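Local coordinates for protein putative decarboxylase involved in desferrioxamine biosynthesis (Erwinia amylovora, PDB 5O5C) that probably decarboxylates lysine with the help of pyridoxal 5'-phosphate, as a group II decarboxylase of the desferrioxamine siderophore pathway, at residues Val55-Ser60 with Asp97-His103; Val115-Ala121 with Leu390-Ser395; Thr142-Gln146 with Pro370-Lys375. All coordinates share one frame; numbering follows the deposited sequence.

Contact 1 (Val55-Ser60 with Asp97-His103); sequences VEKPFS and DAVWFHH
With chi1 at -179°, Val-55 carries CG1 anti to its backbone N and leaves CG2 beside that N, while Trp-100 turns its CG beside its own N (chi1 -62°); together these rotations bring CG2 over the indole face. The contact joins two loops of this fold-type I, group II decarboxylase: the one that leaves helix 34-53 and the one between helices 83-95 and 116-128, which turns back in a type I beta turn from Trp-100 to His-103. The evidence for a CH-pi contact is the position of Val-55 CG2, 3.9 Å from the centroid of the five-membered ring of Trp-100 and only 14° off the ring normal. Ala-98 CB lies against the opposite indole face, near its rim. A second CH-pi contact places Pro-58 CD over one face of the His-103 ring, toward its rim, with Lys-57 CA over the same face. The backbone N of Lys-105 is hydrogen-bonded to His-103 ND1. The direct backbone bond joins the same two loops: Trp-100 N donates to Pro-58 O over 2.8 Å, nearly straight and in the carbonyl plane. Next along the chain, Phe-59 is stacked on Phe-462, with Val-99 CG2 coming obliquely to within 3.7 Å of Phe-59 CD1. Helix 34-53 adds Thr-51 against Trp-100, and Val-128 of the second subunit packs on the same side chain. At the edge of the Phe-59 ring, near its plane, Asp-97 O comes within 3.1 Å of CE1.

Contact 2 (Val115-Ala121 with Leu390-Ser395); sequences VLPSLLA and LTLRVS
Pro-117 sets its ring against one side of helix 390-394, and the other side chains are arranged round it. CB faces the backbone, 3.6 Å from Thr-391 CA and equally near Leu-390 O, whereas CG looks further along the helix and comes 3.9 Å from Val-394 CB, the two side chains crossing at a slant. The same CG lies 3.4 Å from Ser-395 OG, where the chain leaves the helix. This is helix-helix packing within the PLP-dependent decarboxylase domain: the axes of the short segments approach to 8.5 Å, with 127° between their N-to-C directions, closer to antiparallel than to parallel.

Leu-390 reaches across to Ala-121, one turn on from the proline. Its CG stands beside its own backbone N (chi1 -66°) and its outer chain is extended, which lays CD1 3.6 Å from Ala-121 CA and nearly as close to CB. Leu-120 adds a looser apolar contact, its CG 4.2 Å from Leu-390 CD1. At the other end Val-115 and Thr-391 meet at about a right angle, with Val-115 CG2 3.8 Å from Thr-391 OG1.

No hydrogen bond joins the two segments. The Thr-391 hydroxyl is bonded to Lys-387 O and Gln-334 NE2, and the Ser-118 hydroxyl to Gln-334 OE1 and Thr-335 N; Gln-334 thus bridges the two helices through its amide. The Ser-118 side chain is about 8 Å from that of His-329, which binds pyridoxal 5'-phosphate. The second subunit also takes part, its Glu-89 forming a salt bridge with Arg-393. The chemistry therefore implies a buried junction whose direct contact is largely apolar and centred on one proline, while the hydroxyls of Ser-118 and Thr-391 are satisfied by neighbouring residues.

Contact 3 (Thr142-Gln146 with Pro370-Lys375); sequences TLIEQ and PNLVNK
Helix 142-146 faces a chain that changes from extended at Pro-370 to a 3-10 turn at 372-375, and the nearest CA atoms, of Thr-142 and Leu-372, stay 7.3 Å apart; the contact is mainly side chains and a water, with no direct backbone-backbone bond. Leu-372 points toward the helix, its methyls dividing between Glu-145 and Gln-146: CD1 lies 3.6 Å from Glu-145 CD, the chains sliding past each other in opposite directions, and CD2 3.8 Å from Gln-146 OE1. Thr-142 CG2, anti to its backbone N (chi1 -77° for OG1), is 3.6 Å from Pro-370 O. OG1 is hydrogen-bonded to Ser-138 OG and meets a water 2.6 Å away, which accepts from Leu-372 N and gives Pro-370 O a weak bond. Gln-146 bends at chi2 (68°), bringing OE1 to a weak hydrogen bond of 3.2 Å from Lys-375 NZ, about square to the lysine chain. Gln-146 NE2 is hydrogen-bonded to Asp-150 and Asp-163, and salt bridges tie Lys-375 to Asp-163 and Glu-145 to Arg-381. The contact joins helix 140-156 to the loop before helix 385-394 in this PLP-dependent fold; Ile-165 of strand 163-167, outermost in the main sheet of this chain, touches Leu-372 and Glu-145, and Ala-385 packs on Glu-145.

How the contacts relate
Contact 2 is the most buried of the three, contacts 1 and 3 being partly buried; all touch the second subunit. Contact 1 pairs two loops, contact 2 two helices, and contact 3 a helix with a loop and 3-10 turn. Chemistry changes accordingly: aromatic faces and a backbone bond in contact 1, mostly apolar packing without direct bonds in contact 2, and a bridging water with charged neighbours in contact 3. Helix 385-394 links the last two, forming one side of contact 2 and packing on Glu-145 of contact 3; their nearest atoms are about 6 Å apart. The centres of contacts 1 and 3 are farthest apart, about 37 Å; that of contact 2 lies about 23 and 21 Å from them.

Contact 1 (Val55-Ser60 with Asp97-His103)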
loop_
_atom_site.group_PDB
_atom_site.type_symbol
_atom_site.label_atom_id
_atom_site.label_comp_id
_atom_site.label_asym_id
_atom_site.label_seq_id
_atom_site.Cartn_x
_atom_site.Cartn_y
_atom_site.Cartn_z
ATOM N N VAL B 55 -21.586 7.826 19.693
ATOM C CA VAL B 55 -20.296 7.499 20.286
ATOM C C VAL B 55 -20.078 8.318 21.554
ATOM O O VAL B 55 -19.826 9.523 21.498
ATOM C CB VAL B 55 -19.149 7.743 19.290
ATOM C CG1 VAL B 55 -17.825 7.373 19.918
ATOM C CG2 VAL B 55 -19.390 6.926 18.030
ATOM N N GLU B 56 -20.152 7.656 22.692
ATOM C CA GLU B 56 -19.910 8.273 24.010
ATOM C C GLU B 56 -18.490 8.020 24.523
ATOM O O GLU B 56 -18.073 8.539 25.580
ATOM C CB GLU B 56 -20.877 7.671 25.021
ATOM C CG GLU B 56 -22.268 8.228 24.909
ATOM C CD GLU B 56 -22.984 8.190 26.240
ATOM O OE1 GLU B 56 -23.275 7.059 26.693
ATOM O OE2 GLU B 56 -23.235 9.277 26.820
ATOM N N LYS B 57 -17.748 7.191 23.803
ATOM C CA LYS B 57 -16.475 6.740 24.307
ATOM C C LYS B 57 -15.730 6.101 23.157
ATOM O O LYS B 57 -16.344 5.726 22.186
ATOM C CB LYS B 57 -16.621 5.804 25.538
ATOM C CG LYS B 57 -17.709 4.757 25.470
ATOM C CD LYS B 57 -17.671 3.841 26.685
ATOM C CE LYS B 57 -18.349 2.526 26.402
ATOM N NZ LYS B 57 -18.003 1.559 27.460
ATOM N N PRO B 58 -14.403 6.067 23.249
ATOM C CA PRO B 58 -13.550 5.651 22.150
ATOM C C PRO B 58 -13.600 4.186 21.811
ATOM O O PRO B 58 -13.276 3.838 20.700
ATOM C CB PRO B 58 -12.142 6.082 22.594
ATOM C CG PRO B 58 -12.215 6.253 24.059
ATOM C CD PRO B 58 -13.625 6.629 24.371
ATOM N N PHE B 59 -14.012 3.336 22.739
ATOM C CA PHE B 59 -14.111 1.901 22.481
ATOM C C PHE B 59 -15.238 1.298 23.361
ATOM O O PHE B 59 -15.723 1.942 24.295
ATOM C CB PHE B 59 -12.742 1.308 22.782
ATOM C CG PHE B 59 -12.608 -0.142 22.497
ATOM C CD1 PHE B 59 -12.970 -0.681 21.263
ATOM C CD2 PHE B 59 -12.053 -0.973 23.447
ATOM C CE1 PHE B 59 -12.835 -2.052 21.036
ATOM C CE2 PHE B 59 -11.921 -2.333 23.222
ATOM C CZ PHE B 59 -12.292 -2.861 21.998
ATOM N N SER B 60 -15.662 0.077 23.055
ATOM C CA SER B 60 -16.689 -0.604 23.827
ATOM C C SER B 60 -16.140 -1.496 24.934
ATOM O O SER B 60 -16.870 -1.892 25.780
ATOM C CB SER B 60 -17.489 -1.436 22.858
ATOM O OG SER B 60 -16.616 -2.357 22.192
ATOM N N ASP B 97 -18.113 -1.877 17.864
ATOM C CA ASP B 97 -16.938 -1.992 18.685
ATOM C C ASP B 97 -15.698 -1.327 18.075
ATOM O O ASP B 97 -14.603 -1.548 18.552
ATOM C CB ASP B 97 -16.692 -3.451 19.075
ATOM C CG ASP B 97 -17.903 -4.109 19.818
ATOM O OD1 ASP B 97 -18.296 -3.702 20.956
ATOM O OD2 ASP B 97 -18.427 -5.092 19.276
ATOM N N ALA B 98 -15.868 -0.507 17.038
ATOM C CA ALA B 98 -14.754 0.156 16.380
ATOM C C ALA B 98 -13.974 0.946 17.422
ATOM O O ALA B 98 -14.522 1.402 18.418
ATOM C CB ALA B 98 -15.240 1.127 15.304
ATOM N N VAL B 99 -12.689 1.119 17.170
ATOM C CA VAL B 99 -11.931 2.091 17.918
ATOM C C VAL B 99 -12.116 3.456 17.242
ATOM O O VAL B 99 -11.682 3.666 16.118
ATOM C CB VAL B 99 -10.473 1.673 18.070
ATOM C CG1 VAL B 99 -9.714 2.682 18.900
ATOM C CG2 VAL B 99 -10.432 0.312 18.745
ATOM N N TRP B 100 -12.742 4.378 17.961
ATOM C CA TRP B 100 -13.039 5.726 17.468
ATOM C C TRP B 100 -11.953 6.721 17.696
ATOM O O TRP B 100 -11.912 7.404 18.757
ATOM C CB TRP B 100 -14.332 6.237 18.093
ATOM C CG TRP B 100 -15.395 5.399 17.705
ATOM C CD1 TRP B 100 -15.902 4.367 18.396
ATOM C CD2 TRP B 100 -16.042 5.409 16.442
ATOM N NE1 TRP B 100 -16.899 3.757 17.668
ATOM C CE2 TRP B 100 -16.998 4.377 16.459
ATOM C CE3 TRP B 100 -15.963 6.244 15.318
ATOM C CZ2 TRP B 100 -17.823 4.114 15.373
ATOM C CZ3 TRP B 100 -16.760 5.996 14.284
ATOM C CH2 TRP B 100 -17.711 4.941 14.311
ATOM N N PHE B 101 -11.102 6.891 16.682
ATOM C CA PHE B 101 -9.955 7.780 16.878
ATOM C C PHE B 101 -10.341 9.243 17.041
ATOM O O PHE B 101 -9.594 10.022 17.670
ATOM C CB PHE B 101 -8.930 7.621 15.784
ATOM C CG PHE B 101 -8.525 6.202 15.527
ATOM C CD1 PHE B 101 -8.082 5.390 16.556
ATOM C CD2 PHE B 101 -8.566 5.674 14.221
ATOM C CE1 PHE B 101 -7.690 4.104 16.307
ATOM C CE2 PHE B 101 -8.186 4.367 13.981
ATOM C CZ PHE B 101 -7.761 3.581 15.030
ATOM N N HIS B 102 -11.511 9.630 16.533
ATOM C CA HIS B 102 -11.985 11.018 16.657
ATOM C C HIS B 102 -12.341 11.389 18.080
ATOM O O HIS B 102 -12.325 12.559 18.445
ATOM C CB HIS B 102 -13.143 11.346 15.720
ATOM C CG HIS B 102 -14.436 10.695 16.090
ATOM N ND1 HIS B 102 -15.362 11.291 16.922
ATOM C CD2 HIS B 102 -14.941 9.480 15.783
ATOM C CE1 HIS B 102 -16.396 10.484 17.086
ATOM N NE2 HIS B 102 -16.178 9.385 16.390
ATOM N N HIS B 103 -12.569 10.387 18.915
ATOM C CA HIS B 103 -12.974 10.665 20.268
ATOM C C HIS B 103 -11.791 11.260 21.035
ATOM O O HIS B 103 -10.697 10.693 20.968
ATOM C CB HIS B 103 -13.447 9.410 20.949
ATOM C CG HIS B 103 -14.301 9.698 22.121
ATOM N ND1 HIS B 103 -13.778 10.059 23.330
ATOM C CD2 HIS B 103 -15.642 9.851 22.227
ATOM C CE1 HIS B 103 -14.760 10.342 24.164
ATOM N NE2 HIS B 103 -15.902 10.225 23.514
#

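Contact 2 (Val115-Ala121 with Leu390-Ser395)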
loop_
_atom_site.group_PDB
_atom_site.type_symbol
_atom_site.label_atom_id
_atom_site.label_comp_id
_atom_site.label_asym_id
_atom_site.label_seq_id
_atom_site.Cartn_x
_atom_site.Cartn_y
_atom_site.Cartn_z
ATOM N N VAL B 115 -9.151 14.986 8.814
ATOM C CA VAL B 115 -9.826 16.203 8.318
ATOM C C VAL B 115 -10.680 15.976 7.068
ATOM O O VAL B 115 -10.356 15.104 6.194
ATOM C CB VAL B 115 -8.822 17.395 8.042
ATOM C CG1 VAL B 115 -8.045 17.742 9.300
ATOM C CG2 VAL B 115 -7.848 17.107 6.911
ATOM N N LEU B 116 -11.727 16.806 6.986
ATOM C CA LEU B 116 -12.766 16.771 5.936
ATOM C C LEU B 116 -12.254 16.724 4.506
ATOM O O LEU B 116 -12.745 15.884 3.725
ATOM C CB LEU B 116 -13.783 17.891 6.110
ATOM C CG LEU B 116 -14.750 17.729 7.303
ATOM C CD1 LEU B 116 -15.480 19.049 7.567
ATOM C CD2 LEU B 116 -15.680 16.520 7.152
ATOM N N PRO B 117 -11.244 17.556 4.144
ATOM C CA PRO B 117 -10.740 17.424 2.773
ATOM C C PRO B 117 -10.086 16.097 2.412
ATOM O O PRO B 117 -9.924 15.807 1.225
ATOM C CB PRO B 117 -9.747 18.575 2.643
ATOM C CG PRO B 117 -10.134 19.542 3.686
ATOM C CD PRO B 117 -10.612 18.698 4.819
ATOM N N SER B 118 -9.740 15.295 3.420
ATOM C CA SER B 118 -9.246 13.955 3.203
ATOM C C SER B 118 -10.369 13.015 2.779
ATOM O O SER B 118 -10.190 12.192 1.832
ATOM C CB SER B 118 -8.610 13.439 4.466
ATOM O OG SER B 118 -7.611 12.510 4.204
ATOM N N LEU B 119 -11.518 13.145 3.448
ATOM C CA LEU B 119 -12.713 12.388 3.050
ATOM C C LEU B 119 -13.261 12.863 1.700
ATOM O O LEU B 119 -13.734 12.041 0.896
ATOM C CB LEU B 119 -13.844 12.440 4.096
ATOM C CG LEU B 119 -13.635 11.883 5.510
ATOM C CD1 LEU B 119 -12.782 12.746 6.447
ATOM C CD2 LEU B 119 -15.013 11.667 6.115
ATOM N N LEU B 120 -13.221 14.172 1.473
ATOM C CA LEU B 120 -13.538 14.754 0.164
ATOM C C LEU B 120 -12.757 14.009 -0.936
ATOM O O LEU B 120 -13.338 13.553 -1.903
ATOM C CB LEU B 120 -13.190 16.252 0.112
ATOM C CG LEU B 120 -13.652 17.076 -1.085
ATOM C CD1 LEU B 120 -15.176 17.158 -1.098
ATOM C CD2 LEU B 120 -13.105 18.474 -1.067
ATOM N N ALA B 121 -11.452 13.850 -0.736
ATOM C CA ALA B 121 -10.572 13.145 -1.708
ATOM C C ALA B 121 -10.890 11.644 -1.872
ATOM O O ALA B 121 -10.928 11.118 -2.970
ATOM C CB ALA B 121 -9.130 13.340 -1.299
ATOM N N LEU B 390 -6.113 18.098 -1.855
ATOM C CA LEU B 390 -7.344 18.775 -1.463
ATOM C C LEU B 390 -7.271 19.386 -0.061
ATOM O O LEU B 390 -7.920 20.389 0.183
ATOM C CB LEU B 390 -8.588 17.920 -1.626
ATOM C CG LEU B 390 -8.949 17.553 -3.080
ATOM C CD1 LEU B 390 -9.977 16.439 -3.079
ATOM C CD2 LEU B 390 -9.450 18.676 -3.958
ATOM N N THR B 391 -6.478 18.827 0.848
ATOM C CA THR B 391 -6.326 19.442 2.151
ATOM C C THR B 391 -5.699 20.828 2.023
ATOM O O THR B 391 -6.239 21.808 2.567
ATOM C CB THR B 391 -5.550 18.547 3.134
ATOM O OG1 THR B 391 -6.306 17.336 3.401
ATOM C CG2 THR B 391 -5.300 19.273 4.409
ATOM N N LEU B 392 -4.592 20.925 1.303
ATOM C CA LEU B 392 -3.917 22.209 1.141
ATOM C C LEU B 392 -4.778 23.230 0.380
ATOM O O LEU B 392 -4.892 24.421 0.772
ATOM C CB LEU B 392 -2.597 21.964 0.444
ATOM C CG LEU B 392 -1.668 21.095 1.289
ATOM C CD1 LEU B 392 -0.669 20.312 0.485
ATOM C CD2 LEU B 392 -1.011 21.956 2.326
ATOM N N ARG B 393 -5.454 22.748 -0.666
ATOM C CA ARG B 393 -6.298 23.585 -1.459
ATOM C C ARG B 393 -7.469 24.169 -0.626
ATOM O O ARG B 393 -7.706 25.385 -0.694
ATOM C CB ARG B 393 -6.789 22.830 -2.692
ATOM C CG ARG B 393 -7.611 23.707 -3.659
ATOM C CD ARG B 393 -6.814 24.875 -4.245
ATOM N NE ARG B 393 -5.481 24.410 -4.682
ATOM C CZ ARG B 393 -4.351 25.112 -4.617
ATOM N NH1 ARG B 393 -4.321 26.370 -4.166
ATOM N NH2 ARG B 393 -3.219 24.532 -5.005
ATOM N N VAL B 394 -8.128 23.331 0.184
ATOM C CA VAL B 394 -9.337 23.738 0.897
ATOM C C VAL B 394 -8.907 24.425 2.183
ATOM O O VAL B 394 -9.232 25.554 2.405
ATOM C CB VAL B 394 -10.269 22.560 1.242
ATOM C CG1 VAL B 394 -11.420 22.996 2.146
ATOM C CG2 VAL B 394 -10.830 21.926 -0.006
ATOM N N SER B 395 -8.196 23.684 3.023
ATOM C CA SER B 395 -7.810 24.116 4.328
ATOM C C SER B 395 -6.463 24.750 4.121
ATOM O O SER B 395 -5.681 24.273 3.302
ATOM C CB SER B 395 -7.644 22.899 5.229
ATOM O OG SER B 395 -8.840 22.147 5.371
#

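Contact 3 (Thr142-Gln146 with Pro370-Lys375)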
loop_
_atom_site.group_PDB
_atom_site.type_symbol
_atom_site.label_atom_id
_atom_site.label_comp_id
_atom_site.label_asym_id
_atom_site.label_seq_id
_atom_site.Cartn_x
_atom_site.Cartn_y
_atom_site.Cartn_z
ATOM N N THR B 142 -1.189 12.349 -11.979
ATOM C CA THR B 142 0.267 12.179 -12.002
ATOM C C THR B 142 0.946 13.491 -11.686
ATOM O O THR B 142 1.907 13.514 -10.877
ATOM C CB THR B 142 0.769 11.561 -13.312
ATOM O OG1 THR B 142 0.495 10.150 -13.283
ATOM C CG2 THR B 142 2.258 11.778 -13.514
ATOM N N LEU B 143 0.405 14.566 -12.258
ATOM C CA LEU B 143 0.951 15.897 -12.071
ATOM C C LEU B 143 0.620 16.384 -10.671
ATOM O O LEU B 143 1.499 16.972 -10.002
ATOM C CB LEU B 143 0.407 16.871 -13.133
ATOM C CG LEU B 143 0.622 16.472 -14.576
ATOM C CD1 LEU B 143 -0.067 17.387 -15.555
ATOM C CD2 LEU B 143 2.102 16.457 -14.873
ATOM N N ILE B 144 -0.604 16.123 -10.192
ATOM C CA ILE B 144 -0.978 16.495 -8.820
ATOM C C ILE B 144 -0.022 15.875 -7.803
ATOM O O ILE B 144 0.551 16.588 -6.959
ATOM C CB ILE B 144 -2.435 16.153 -8.457
ATOM C CG1 ILE B 144 -3.400 17.149 -9.077
ATOM C CG2 ILE B 144 -2.645 16.130 -6.956
ATOM C CD1 ILE B 144 -4.814 16.610 -9.147
ATOM N N GLU B 145 0.226 14.575 -7.913
ATOM C CA GLU B 145 1.147 13.956 -6.954
ATOM C C GLU B 145 2.516 14.707 -6.947
ATOM O O GLU B 145 3.123 14.933 -5.874
ATOM C CB GLU B 145 1.343 12.465 -7.218
ATOM C CG GLU B 145 2.514 11.876 -6.412
ATOM C CD GLU B 145 2.508 10.371 -6.292
ATOM O OE1 GLU B 145 1.377 9.803 -6.426
ATOM O OE2 GLU B 145 3.635 9.773 -6.115
ATOM N N GLN B 146 3.003 15.028 -8.144
ATOM C CA GLN B 146 4.290 15.677 -8.267
ATOM C C GLN B 146 4.316 17.012 -7.547
ATOM O O GLN B 146 5.289 17.316 -6.880
ATOM C CB GLN B 146 4.710 15.885 -9.712
ATOM C CG GLN B 146 6.192 16.243 -9.804
ATOM C CD GLN B 146 7.130 15.119 -9.408
ATOM O OE1 GLN B 146 7.037 14.008 -9.935
ATOM N NE2 GLN B 146 8.076 15.409 -8.504
ATOM N N PRO B 370 5.410 11.300 -18.250
ATOM C CA PRO B 370 5.629 11.074 -16.815
ATOM C C PRO B 370 4.989 9.798 -16.242
ATOM O O PRO B 370 3.765 9.755 -16.035
ATOM C CB PRO B 370 5.005 12.308 -16.177
ATOM C CG PRO B 370 3.954 12.741 -17.134
ATOM C CD PRO B 370 4.554 12.474 -18.469
ATOM N N ASN B 371 5.820 8.777 -16.043
ATOM C CA ASN B 371 5.470 7.542 -15.348
ATOM C C ASN B 371 6.090 7.375 -13.958
ATOM O O ASN B 371 7.234 6.970 -13.847
ATOM C CB ASN B 371 5.871 6.327 -16.163
ATOM C CG ASN B 371 5.117 6.228 -17.469
ATOM O OD1 ASN B 371 3.903 6.525 -17.547
ATOM N ND2 ASN B 371 5.840 5.860 -18.512
ATOM N N LEU B 372 5.302 7.570 -12.910
ATOM C CA LEU B 372 5.840 7.552 -11.537
ATOM C C LEU B 372 6.269 6.166 -11.071
ATOM O O LEU B 372 7.115 6.063 -10.161
ATOM C CB LEU B 372 4.861 8.190 -10.561
ATOM C CG LEU B 372 4.335 9.602 -10.855
ATOM C CD1 LEU B 372 3.304 10.021 -9.806
ATOM C CD2 LEU B 372 5.410 10.665 -10.905
ATOM N N VAL B 373 5.730 5.100 -11.692
ATOM C CA VAL B 373 6.223 3.725 -11.482
ATOM C C VAL B 373 7.761 3.642 -11.560
ATOM O O VAL B 373 8.377 2.899 -10.810
ATOM C CB VAL B 373 5.520 2.642 -12.378
ATOM C CG1 VAL B 373 6.170 2.498 -13.750
ATOM C CG2 VAL B 373 5.519 1.287 -11.678
ATOM N N ASN B 374 8.401 4.492 -12.364
ATOM C CA ASN B 374 9.861 4.429 -12.450
ATOM C C ASN B 374 10.588 4.712 -11.116
ATOM O O ASN B 374 11.711 4.269 -10.948
ATOM C CB ASN B 374 10.373 5.297 -13.605
ATOM C CG ASN B 374 9.772 4.875 -14.954
ATOM O OD1 ASN B 374 9.085 5.665 -15.597
ATOM N ND2 ASN B 374 9.964 3.622 -15.344
ATOM N N LYS B 375 9.930 5.373 -10.164
ATOM C CA LYS B 375 10.468 5.660 -8.823
ATOM C C LYS B 375 9.894 4.804 -7.656
ATOM O O LYS B 375 10.187 5.038 -6.472
ATOM C CB LYS B 375 10.212 7.135 -8.460
ATOM C CG LYS B 375 10.541 8.163 -9.541
ATOM C CD LYS B 375 10.254 9.608 -9.146
ATOM C CE LYS B 375 8.782 9.920 -9.044
ATOM N NZ LYS B 375 8.473 11.348 -8.848
HETATM O O HOH W 1 2.385 8.331 -13.366
#